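Local coordinates for SIS domain protein (PDB 3FXA) that probably binds phosphorylated sugars through its SIS domain and may act as a sugar-phosphate isomerase, at residues 24-37 against 137-149. Sequence-based numbering, arbitrary orientation.
Sequences RLPEVTSEEALVKT and ADIFFPVSVSKEP
Helix 31-37 runs over strand 139-142 at 120° between their N-to-C directions, the short axes coming within 7.9 Å, while the backbones draw closest where Thr29 faces Pro142. Ala33 CB points at the strand and lies 3.4 Å from Phe140 O, also touching Ile139 CG2. Beside it the Phe141 side chain, its CG anti to the backbone N (chi1 -168°), carries its ring to Leu34 and Thr37. Leu34 CD2 reaches Phe141 CZ at 3.7 Å, the two side chains crossing at about a right angle, and Thr37 OG1 meets the ring edge in its plane at CD2. Thr37 OG1 donates to Ala33 O, which fixes the hydroxyl beside the apolar Phe141 edge; Thr37 N reaches the same carbonyl from the opposite face. At the N-terminal end of the helix, Ser30 OG caps Ala33 N with a nearly straight bond (171°), leaving Ser30 CB to pack on Pro142 CG. The polar links between the two segments run through three waters. One water accepts from Ser30 N and donates to Pro142 O, lying over one face of the Phe141 ring, offset toward its rim; the same carbonyl takes a CA-H...O contact from Thr29 CA at 3.4 Å. A second joins Val28 O to Ser144 OG, while Val28 CG2 abuts Ser144 O. A third, in the guanidinium plane of Arg24, accepts from Arg24 NH1 and Ser146 N, and a salt bridge, tilted from that plane, holds both NE and NH2 on Glu27 OE1. Strand 139-142 is an outermost strand of the parallel sheet within this chain, bonded to strand 121-126, and the sheet belongs to an alpha/beta SIS fold. Phe141 stacks on Phe167 of helix 157-177, Leu25 rests on Ala165 and Ser166 of the same helix, and Trp15 of a second subunit packs on Leu25 and Thr29.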
ATOM      1  N   ARG A  24     -20.879  22.039   8.505  1.00 15.35           N
ATOM      2  CA  ARG A  24     -20.259  23.372   8.366  1.00 16.06           C
ATOM      3  C   ARG A  24     -19.345  23.547   7.140  1.00 15.18           C
ATOM      4  O   ARG A  24     -18.734  24.621   6.956  1.00 13.95           O
ATOM      5  CB  ARG A  24     -19.477  23.734   9.633  1.00 17.68           C
ATOM      6  CG  ARG A  24     -20.348  24.048  10.834  1.00 21.27           C
ATOM      7  CD  ARG A  24     -19.556  24.677  11.984  1.00 26.73           C
ATOM      8  NE  ARG A  24     -18.954  25.976  11.629  1.00 30.20           N
ATOM      9  CZ  ARG A  24     -17.648  26.252  11.449  1.00 30.88           C
ATOM     10  NH1 ARG A  24     -16.677  25.343  11.609  1.00 32.42           N
ATOM     11  NH2 ARG A  24     -17.294  27.498  11.121  1.00 33.81           N
ATOM     12  N   LEU A  25     -19.254  22.538   6.265  1.00 13.40           N
ATOM     13  CA  LEU A  25     -18.362  22.649   5.106  1.00 13.89           C
ATOM     14  C   LEU A  25     -18.544  23.898   4.228  1.00 14.62           C
ATOM     15  O   LEU A  25     -17.551  24.477   3.826  1.00 15.20           O
ATOM     16  CB  LEU A  25     -18.289  21.333   4.295  1.00 13.24           C
ATOM     17  CG  LEU A  25     -17.440  20.239   4.955  1.00 15.73           C
ATOM     18  CD1 LEU A  25     -17.598  18.924   4.202  1.00 17.02           C
ATOM     19  CD2 LEU A  25     -15.957  20.652   4.967  1.00 18.86           C
ATOM     20  N   PRO A  26     -19.795  24.358   3.984  1.00 14.91           N
ATOM     21  CA  PRO A  26     -19.961  25.594   3.221  1.00 16.00           C
ATOM     22  C   PRO A  26     -19.271  26.862   3.809  1.00 16.29           C
ATOM     23  O   PRO A  26     -18.826  27.717   3.036  1.00 17.69           O
ATOM     24  CB  PRO A  26     -21.482  25.776   3.195  1.00 15.73           C
ATOM     25  CG  PRO A  26     -22.021  24.412   3.317  1.00 16.50           C
ATOM     26  CD  PRO A  26     -21.100  23.731   4.275  1.00 13.79           C
ATOM     27  N   GLU A  27     -19.144  26.942   5.136  1.00 17.45           N
ATOM     28  CA  GLU A  27     -18.514  28.075   5.832  1.00 19.57           C
ATOM     29  C   GLU A  27     -16.979  28.068   5.817  1.00 19.01           C
ATOM     30  O   GLU A  27     -16.360  29.142   5.824  1.00 20.10           O
ATOM     31  CB  GLU A  27     -18.975  28.135   7.293  1.00 20.99           C
ATOM     32  CG  GLU A  27     -20.477  28.214   7.523  1.00 26.23           C
ATOM     33  CD  GLU A  27     -20.846  28.110   9.010  1.00 33.06           C
ATOM     34  OE1 GLU A  27     -19.995  28.413   9.884  1.00 36.42           O
ATOM     35  OE2 GLU A  27     -21.995  27.717   9.301  1.00 36.39           O
ATOM     36  N   VAL A  28     -16.386  26.865   5.772  1.00 18.23           N
ATOM     37  CA  VAL A  28     -14.934  26.667   5.885  1.00 17.70           C
ATOM     38  C   VAL A  28     -14.221  26.381   4.547  1.00 16.86           C
ATOM     39  O   VAL A  28     -12.989  26.420   4.489  1.00 20.14           O
ATOM     40  CB  VAL A  28     -14.633  25.556   6.917  1.00 17.47           C
ATOM     41  CG1 VAL A  28     -15.383  25.850   8.265  1.00 19.49           C
ATOM     42  CG2 VAL A  28     -15.008  24.188   6.356  1.00 19.51           C
ATOM     43  N   THR A  29     -14.983  26.081   3.493  1.00 14.83           N
ATOM     44  CA  THR A  29     -14.453  25.913   2.151  1.00 13.58           C
ATOM     45  C   THR A  29     -14.629  27.220   1.348  1.00 14.98           C
ATOM     46  O   THR A  29     -15.355  28.167   1.783  1.00 16.70           O
ATOM     47  CB  THR A  29     -15.116  24.722   1.406  1.00 13.87           C
ATOM     48  OG1 THR A  29     -16.537  24.896   1.386  1.00 16.55           O
ATOM     49  CG2 THR A  29     -14.822  23.384   2.069  1.00 12.84           C
ATOM     50  N   SER A  30     -13.968  27.254   0.187  1.00 16.29           N
ATOM     51  CA  SER A  30     -14.006  28.369  -0.759  1.00 16.56           C
ATOM     52  C   SER A  30     -14.837  27.983  -1.963  1.00 16.01           C
ATOM     53  O   SER A  30     -14.506  27.008  -2.664  1.00 16.93           O
ATOM     54  CB  SER A  30     -12.586  28.744  -1.230  1.00 16.89           C
ATOM     55  OG  SER A  30     -12.628  29.628  -2.350  1.00 15.64           O
ATOM     56  N   GLU A  31     -15.905  28.753  -2.238  1.00 16.67           N
ATOM     57  CA  GLU A  31     -16.709  28.495  -3.441  1.00 15.60           C
ATOM     58  C   GLU A  31     -15.892  28.539  -4.745  1.00 15.98           C
ATOM     59  O   GLU A  31     -16.052  27.668  -5.598  1.00 16.59           O
ATOM     60  CB  GLU A  31     -17.910  29.445  -3.525  1.00 17.69           C
ATOM     61  CG  GLU A  31     -18.920  29.117  -2.459  1.00 16.14           C
ATOM     62  CD  GLU A  31     -20.195  29.943  -2.536  1.00 23.04           C
ATOM     63  OE1 GLU A  31     -20.227  30.934  -3.292  1.00 21.79           O
ATOM     64  OE2 GLU A  31     -21.162  29.577  -1.815  1.00 23.86           O
ATOM     65  N   GLU A  32     -15.022  29.544  -4.870  1.00 16.22           N
ATOM     66  CA  GLU A  32     -14.136  29.663  -6.033  1.00 17.28           C
ATOM     67  C   GLU A  32     -13.293  28.387  -6.170  1.00 16.36           C
ATOM     68  O   GLU A  32     -13.254  27.766  -7.249  1.00 15.99           O
ATOM     69  CB  GLU A  32     -13.274  30.942  -5.961  1.00 17.48           C
ATOM     70  CG  GLU A  32     -14.064  32.203  -6.354  1.00 26.57           C
ATOM     71  CD  GLU A  32     -13.211  33.465  -6.364  1.00 33.82           C
ATOM     72  OE1 GLU A  32     -12.489  33.712  -5.372  1.00 36.79           O
ATOM     73  OE2 GLU A  32     -13.281  34.222  -7.358  1.00 40.81           O
ATOM     74  N   ALA A  33     -12.666  27.951  -5.079  1.00 17.06           N
ATOM     75  CA  ALA A  33     -11.828  26.720  -5.124  1.00 16.16           C
ATOM     76  C   ALA A  33     -12.614  25.461  -5.475  1.00 15.55           C
ATOM     77  O   ALA A  33     -12.146  24.630  -6.224  1.00 17.21           O
ATOM     78  CB  ALA A  33     -11.064  26.525  -3.824  1.00 16.85           C
ATOM     79  N   LEU A  34     -13.824  25.320  -4.924  1.00 15.24           N
ATOM     80  CA  LEU A  34     -14.697  24.170  -5.216  1.00 16.08           C
ATOM     81  C   LEU A  34     -14.998  24.057  -6.715  1.00 15.86           C
ATOM     82  O   LEU A  34     -14.831  22.991  -7.343  1.00 15.90           O
ATOM     83  CB  LEU A  34     -16.003  24.283  -4.404  1.00 13.44           C
ATOM     84  CG  LEU A  34     -15.850  24.073  -2.890  1.00 14.50           C
ATOM     85  CD1 LEU A  34     -17.010  24.660  -2.067  1.00 17.95           C
ATOM     86  CD2 LEU A  34     -15.706  22.583  -2.554  1.00 14.66           C
ATOM     87  N   VAL A  35     -15.395  25.175  -7.306  1.00 16.39           N
ATOM     88  CA  VAL A  35     -15.727  25.205  -8.732  1.00 15.82           C
ATOM     89  C   VAL A  35     -14.491  24.980  -9.614  1.00 16.70           C
ATOM     90  O   VAL A  35     -14.532  24.148 -10.540  1.00 17.38           O
ATOM     91  CB  VAL A  35     -16.453  26.511  -9.101  1.00 13.89           C
ATOM     92  CG1 VAL A  35     -16.600  26.625 -10.627  1.00 17.21           C
ATOM     93  CG2 VAL A  35     -17.820  26.549  -8.363  1.00 18.32           C
ATOM     94  N   LYS A  36     -13.399  25.680  -9.286  1.00 16.33           N
ATOM     95  CA  LYS A  36     -12.140  25.563 -10.040  1.00 17.42           C
ATOM     96  C   LYS A  36     -11.617  24.132  -9.985  1.00 16.97           C
ATOM     97  O   LYS A  36     -11.174  23.588 -11.008  1.00 16.75           O
ATOM     98  CB  LYS A  36     -11.061  26.543  -9.566  1.00 18.36           C
ATOM     99  CG  LYS A  36     -11.212  27.991 -10.011  1.00 25.46           C
ATOM    100  CD  LYS A  36      -9.835  28.685  -9.911  1.00 32.59           C
ATOM    101  CE  LYS A  36      -9.870  30.158 -10.285  1.00 34.98           C
ATOM    102  NZ  LYS A  36      -8.486  30.724 -10.366  1.00 38.80           N
ATOM    103  N   THR A  37     -11.742  23.493  -8.818  1.00 17.06           N
ATOM    104  CA  THR A  37     -11.300  22.107  -8.661  1.00 16.00           C
ATOM    105  C   THR A  37     -12.129  21.157  -9.536  1.00 15.26           C
ATOM    106  O   THR A  37     -11.566  20.274 -10.176  1.00 15.13           O
ATOM    107  CB  THR A  37     -11.295  21.703  -7.161  1.00 16.73           C
ATOM    108  OG1 THR A  37     -10.420  22.608  -6.453  1.00 17.14           O
ATOM    109  CG2 THR A  37     -10.857  20.267  -6.940  1.00 15.15           C
ATOM    110  N   ALA A 137       0.313  26.688  -3.810  1.00 16.43           N
ATOM    111  CA  ALA A 137      -0.682  26.018  -4.633  1.00 16.27           C
ATOM    112  C   ALA A 137      -1.200  26.878  -5.765  1.00 16.52           C
ATOM    113  O   ALA A 137      -1.301  28.091  -5.626  1.00 18.89           O
ATOM    114  CB  ALA A 137      -1.864  25.556  -3.775  1.00 15.90           C
ATOM    115  N   ASP A 138      -1.552  26.227  -6.868  1.00 16.92           N
ATOM    116  CA  ASP A 138      -2.271  26.880  -7.975  1.00 16.65           C
ATOM    117  C   ASP A 138      -3.742  27.043  -7.566  1.00 17.20           C
ATOM    118  O   ASP A 138      -4.395  28.001  -7.980  1.00 18.41           O
ATOM    119  CB  ASP A 138      -2.144  26.065  -9.247  1.00 17.57           C
ATOM    120  CG  ASP A 138      -0.715  25.957  -9.705  1.00 16.99           C
ATOM    121  OD1 ASP A 138      -0.056  27.020  -9.843  1.00 19.06           O
ATOM    122  OD2 ASP A 138      -0.231  24.830  -9.898  1.00 19.42           O
ATOM    123  N   ILE A 139      -4.248  26.072  -6.808  1.00 16.69           N
ATOM    124  CA  ILE A 139      -5.575  26.158  -6.181  1.00 14.74           C
ATOM    125  C   ILE A 139      -5.382  25.872  -4.689  1.00 13.55           C
ATOM    126  O   ILE A 139      -5.073  24.727  -4.310  1.00 15.82           O
ATOM    127  CB  ILE A 139      -6.603  25.166  -6.765  1.00 15.22           C
ATOM    128  CG1 ILE A 139      -6.822  25.394  -8.257  1.00 16.92           C
ATOM    129  CG2 ILE A 139      -7.949  25.303  -6.061  1.00 18.06           C
ATOM    130  CD1 ILE A 139      -7.557  24.251  -8.935  1.00 20.39           C
ATOM    131  N   PHE A 140      -5.512  26.900  -3.853  1.00 15.87           N
ATOM    132  CA  PHE A 140      -5.557  26.745  -2.392  1.00 15.66           C
ATOM    133  C   PHE A 140      -7.017  26.306  -2.120  1.00 17.10           C
ATOM    134  O   PHE A 140      -7.973  27.008  -2.518  1.00 16.65           O
ATOM    135  CB  PHE A 140      -5.203  28.057  -1.667  1.00 14.75           C
ATOM    136  CG  PHE A 140      -5.595  28.103  -0.210  1.00 15.19           C
ATOM    137  CD1 PHE A 140      -5.340  27.050   0.659  1.00 16.28           C
ATOM    138  CD2 PHE A 140      -6.209  29.259   0.306  1.00 14.74           C
ATOM    139  CE1 PHE A 140      -5.697  27.123   2.013  1.00 19.93           C
ATOM    140  CE2 PHE A 140      -6.552  29.349   1.655  1.00 20.05           C
ATOM    141  CZ  PHE A 140      -6.311  28.281   2.504  1.00 19.37           C
ATOM    142  N   PHE A 141      -7.149  25.132  -1.495  1.00 16.48           N
ATOM    143  CA  PHE A 141      -8.429  24.486  -1.215  1.00 15.32           C
ATOM    144  C   PHE A 141      -8.581  24.457   0.311  1.00 15.80           C
ATOM    145  O   PHE A 141      -8.184  23.476   0.963  1.00 15.19           O
ATOM    146  CB  PHE A 141      -8.457  23.096  -1.852  1.00 15.71           C
ATOM    147  CG  PHE A 141      -9.832  22.436  -1.870  1.00 12.76           C
ATOM    148  CD1 PHE A 141     -10.411  21.897  -0.699  1.00 16.13           C
ATOM    149  CD2 PHE A 141     -10.515  22.266  -3.073  1.00 15.65           C
ATOM    150  CE1 PHE A 141     -11.669  21.259  -0.723  1.00 17.81           C
ATOM    151  CE2 PHE A 141     -11.784  21.627  -3.119  1.00 17.85           C
ATOM    152  CZ  PHE A 141     -12.364  21.114  -1.948  1.00 15.22           C
ATOM    153  N   PRO A 142      -9.144  25.534   0.892  1.00 17.24           N
ATOM    154  CA  PRO A 142      -9.316  25.570   2.346  1.00 17.09           C
ATOM    155  C   PRO A 142     -10.341  24.566   2.873  1.00 16.99           C
ATOM    156  O   PRO A 142     -11.381  24.360   2.261  1.00 16.75           O
ATOM    157  CB  PRO A 142      -9.805  27.000   2.621  1.00 17.35           C
ATOM    158  CG  PRO A 142     -10.350  27.460   1.305  1.00 18.45           C
ATOM    159  CD  PRO A 142      -9.519  26.825   0.274  1.00 17.30           C
ATOM    160  N   VAL A 143     -10.014  23.936   3.989  1.00 16.72           N
ATOM    161  CA  VAL A 143     -10.907  23.007   4.703  1.00 16.59           C
ATOM    162  C   VAL A 143     -10.444  23.048   6.158  1.00 16.12           C
ATOM    163  O   VAL A 143      -9.231  23.019   6.414  1.00 19.12           O
ATOM    164  CB  VAL A 143     -10.855  21.562   4.146  1.00 16.41           C
ATOM    165  CG1 VAL A 143      -9.419  21.104   3.930  1.00 24.08           C
ATOM    166  CG2 VAL A 143     -11.677  20.538   5.062  1.00 18.13           C
ATOM    167  N   SER A 144     -11.377  23.159   7.101  1.00 16.98           N
ATOM    168  CA  SER A 144     -11.024  23.228   8.511  1.00 15.79           C
ATOM    169  C   SER A 144     -12.199  22.785   9.358  1.00 16.76           C
ATOM    170  O   SER A 144     -13.316  22.666   8.842  1.00 16.66           O
ATOM    171  CB  SER A 144     -10.560  24.651   8.900  1.00 15.95           C
ATOM    172  OG  SER A 144     -11.636  25.589   8.886  1.00 15.15           O
ATOM    173  N   VAL A 145     -11.902  22.503  10.622  1.00 17.64           N
ATOM    174  CA  VAL A 145     -12.881  22.104  11.642  1.00 18.83           C
ATOM    175  C   VAL A 145     -12.602  22.913  12.909  1.00 20.37           C
ATOM    176  O   VAL A 145     -11.437  23.202  13.228  1.00 20.33           O
ATOM    177  CB  VAL A 145     -12.830  20.589  11.903  1.00 20.93           C
ATOM    178  CG1 VAL A 145     -13.140  19.828  10.601  1.00 16.48           C
ATOM    179  CG2 VAL A 145     -11.472  20.149  12.443  1.00 17.58           C
ATOM    180  N   SER A 146     -13.677  23.302  13.592  1.00 22.29           N
ATOM    181  CA  SER A 146     -13.611  24.115  14.813  1.00 25.14           C
ATOM    182  C   SER A 146     -13.591  23.310  16.118  1.00 26.60           C
ATOM    183  O   SER A 146     -13.237  23.860  17.165  1.00 27.34           O
ATOM    184  CB  SER A 146     -14.813  25.061  14.847  1.00 24.74           C
ATOM    185  OG  SER A 146     -16.034  24.338  14.816  1.00 26.62           O
ATOM    186  N   LYS A 147     -13.992  22.038  16.052  1.00 28.03           N
ATOM    187  CA  LYS A 147     -14.089  21.153  17.212  1.00 28.75           C
ATOM    188  C   LYS A 147     -13.657  19.735  16.832  1.00 28.80           C
ATOM    189  O   LYS A 147     -14.234  19.139  15.920  1.00 28.49           O
ATOM    190  CB  LYS A 147     -15.529  21.126  17.714  1.00 29.10           C
ATOM    191  N   GLU A 148     -12.638  19.220  17.524  1.00 28.43           N
ATOM    192  CA  GLU A 148     -12.137  17.847  17.332  1.00 28.25           C
ATOM    193  C   GLU A 148     -12.640  17.015  18.518  1.00 26.38           C
ATOM    194  O   GLU A 148     -12.425  17.412  19.664  1.00 26.59           O
ATOM    195  CB  GLU A 148     -10.611  17.816  17.236  1.00 27.97           C
ATOM    196  CG  GLU A 148     -10.036  18.143  15.850  1.00 29.04           C
ATOM    197  CD  GLU A 148     -10.341  17.077  14.794  1.00 33.17           C
ATOM    198  OE1 GLU A 148     -10.741  15.941  15.140  1.00 34.04           O
ATOM    199  OE2 GLU A 148     -10.181  17.371  13.602  1.00 30.99           O
ATOM    200  N   PRO A 149     -13.287  15.854  18.255  1.00 25.25           N
ATOM    201  CA  PRO A 149     -13.911  15.087  19.341  1.00 24.73           C
ATOM    202  C   PRO A 149     -13.030  14.363  20.349  1.00 24.68           C
ATOM    203  O   PRO A 149     -13.546  14.014  21.409  1.00 23.21           O
ATOM    204  CB  PRO A 149     -14.796  14.084  18.593  1.00 24.81           C
ATOM    205  CG  PRO A 149     -14.210  13.942  17.269  1.00 23.37           C
ATOM    206  CD  PRO A 149     -13.465  15.184  16.952  1.00 24.85           C
TER
HETATM  207  O   HOH W   1     -16.266  22.715  12.124  1.00 28.66           O
HETATM  208  O   HOH W   2     -11.454  27.158   6.605  1.00 21.07           O
HETATM  209  O   HOH W   3     -12.169  24.884  -0.301  1.00 21.22           O